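Local coordinates for protein tricorn protease (Thermoplasma acidophilum, PDB 1K32) that cleaves peptides as a self-compartmentalising serine protease, probably breaking down the products released by the proteasome into smaller fragments, at residues I55-F60 / P249-T254. Residues are numbered along the deposited sequence; the frame is centred on the assembly and turned at random.
Sequences INNARF and PRHLNT
Asn57 and His251 each swing CG to the side opposite the backbone N (chi1 -165° and -155°), so that amide and imidazole reach for one another across the channel of a beta propeller. Strands 55-60 and 249-254 are the inner strands of two blades that are not neighbours: strand 18-23 belongs to the blade between them. They run nearly parallel with axes 9.0 Å apart, too far for backbone pairing, and each bonds instead to the next strand of its own blade, Arg59 with Ala68 and Asn253 with Leu260. Side chains and water therefore do the bridging. Asn57 OD1 comes in at the edge of the His251 ring, near its plane, with the amide turned almost square to the imidazole (87°). OD1 is modelled 3.0 Å from His251 NE2, but too close to CE1 for its position to be trusted. At the other end of this amide, ND2 donates to Asp110 on the next blade, away from that of 18-23. Glu172, from outside both strands, accepts from the His251 backbone N and also salt-bridges the Arg250 guanidinium.

One step along, Arg59 folds back on itself at chi2 and chi3, bringing CD to 3.9 Å from Asn253 CG, so that the Asn253 amide lies over one guanidinium face near its rim, tilted rather than stacked. Its NE also makes a long, weak ion pair with Asp21 of the intervening blade. An alanine in place of Arg59 would probably leave a gap beside the Asn253 amide, making it freer to turn, and take from Asp21 a nearby positive charge. The clearest link between the strands is a water in the plane of the imidazole, donating to Ala58 O at 2.7 Å and hydrogen-bonded to His251 NE2, also at 2.7 Å.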
# COMPACT_ATOMS: atom_id res chain seq x y z
N ILE A 55 37.65 -47.02 -3.34
CA ILE A 55 39.05 -47.37 -3.13
C ILE A 55 39.75 -47.65 -4.47
O ILE A 55 39.23 -48.40 -5.30
CB ILE A 55 39.17 -48.60 -2.23
CG1 ILE A 55 38.48 -48.32 -0.89
CG2 ILE A 55 40.64 -48.98 -2.06
CD1 ILE A 55 38.32 -49.55 0.01
N ASN A 56 40.91 -47.05 -4.68
CA ASN A 56 41.66 -47.26 -5.92
C ASN A 56 43.06 -47.81 -5.67
O ASN A 56 43.75 -48.20 -6.61
CB ASN A 56 41.77 -45.95 -6.72
CG ASN A 56 42.83 -45.02 -6.16
OD1 ASN A 56 43.89 -44.82 -6.77
ND2 ASN A 56 42.56 -44.46 -5.00
N ASN A 57 43.49 -47.82 -4.41
CA ASN A 57 44.81 -48.32 -4.04
C ASN A 57 44.81 -48.87 -2.62
O ASN A 57 44.11 -48.35 -1.75
CB ASN A 57 45.85 -47.21 -4.17
CG ASN A 57 47.28 -47.74 -4.17
OD1 ASN A 57 47.53 -48.83 -4.66
ND2 ASN A 57 48.23 -46.97 -3.63
N ALA A 58 45.58 -49.92 -2.40
CA ALA A 58 45.68 -50.56 -1.08
C ALA A 58 47.05 -51.21 -1.02
O ALA A 58 47.42 -51.97 -1.93
CB ALA A 58 44.60 -51.62 -0.90
N ARG A 59 47.80 -50.91 0.03
CA ARG A 59 49.16 -51.41 0.20
C ARG A 59 49.38 -52.10 1.54
O ARG A 59 49.09 -51.53 2.59
CB ARG A 59 50.17 -50.26 0.08
CG ARG A 59 50.31 -49.66 -1.32
CD ARG A 59 50.93 -50.68 -2.28
NE ARG A 59 52.28 -51.04 -1.87
CZ ARG A 59 53.34 -50.25 -1.98
NH1 ARG A 59 54.53 -50.66 -1.58
NH2 ARG A 59 53.21 -49.04 -2.52
N PHE A 60 49.92 -53.32 1.48
CA PHE A 60 50.25 -54.09 2.68
C PHE A 60 51.43 -53.40 3.37
O PHE A 60 52.35 -52.94 2.70
CB PHE A 60 50.75 -55.50 2.34
CG PHE A 60 49.67 -56.52 2.05
CD1 PHE A 60 49.49 -57.01 0.77
CD2 PHE A 60 48.89 -57.04 3.08
CE1 PHE A 60 48.56 -58.02 0.51
CE2 PHE A 60 47.95 -58.05 2.84
CZ PHE A 60 47.79 -58.54 1.55
N PRO A 249 49.29 -53.83 -19.01
CA PRO A 249 49.45 -54.27 -17.63
C PRO A 249 49.44 -53.00 -16.77
O PRO A 249 49.82 -51.92 -17.23
CB PRO A 249 50.81 -54.96 -17.64
CG PRO A 249 51.59 -54.10 -18.62
CD PRO A 249 50.57 -53.93 -19.75
N ARG A 250 48.99 -53.11 -15.52
CA ARG A 250 48.93 -51.93 -14.66
C ARG A 250 49.16 -52.24 -13.20
O ARG A 250 48.91 -53.36 -12.73
CB ARG A 250 47.53 -51.29 -14.71
CG ARG A 250 47.03 -50.83 -16.06
CD ARG A 250 47.82 -49.65 -16.59
NE ARG A 250 47.35 -49.30 -17.92
CZ ARG A 250 47.96 -48.46 -18.73
NH1 ARG A 250 47.44 -48.23 -19.93
NH2 ARG A 250 49.08 -47.85 -18.35
N HIS A 251 49.63 -51.23 -12.49
CA HIS A 251 49.76 -51.34 -11.05
C HIS A 251 50.63 -52.47 -10.51
O HIS A 251 50.12 -53.35 -9.84
CB HIS A 251 48.33 -51.48 -10.50
CG HIS A 251 48.16 -51.03 -9.09
ND1 HIS A 251 47.99 -49.71 -8.74
CD2 HIS A 251 48.04 -51.74 -7.94
CE1 HIS A 251 47.78 -49.62 -7.44
NE2 HIS A 251 47.80 -50.84 -6.93
N LEU A 252 51.93 -52.47 -10.81
CA LEU A 252 52.81 -53.52 -10.27
C LEU A 252 52.99 -53.33 -8.76
O LEU A 252 53.06 -52.21 -8.27
CB LEU A 252 54.21 -53.44 -10.89
CG LEU A 252 54.41 -53.59 -12.39
CD1 LEU A 252 55.90 -53.70 -12.65
CD2 LEU A 252 53.68 -54.83 -12.90
N ASN A 253 53.06 -54.43 -8.03
CA ASN A 253 53.28 -54.38 -6.59
C ASN A 253 54.03 -55.66 -6.24
O ASN A 253 53.92 -56.66 -6.95
CB ASN A 253 51.96 -54.27 -5.83
CG ASN A 253 51.64 -52.83 -5.43
OD1 ASN A 253 50.48 -52.41 -5.45
ND2 ASN A 253 52.66 -52.07 -5.07
N THR A 254 54.81 -55.62 -5.16
CA THR A 254 55.59 -56.78 -4.77
C THR A 254 55.78 -56.98 -3.27
O THR A 254 55.67 -56.04 -2.48
CB THR A 254 56.99 -56.72 -5.41
OG1 THR A 254 57.70 -57.93 -5.15
CG2 THR A 254 57.77 -55.55 -4.84
O HOH W 1 46.86 -51.95 -4.60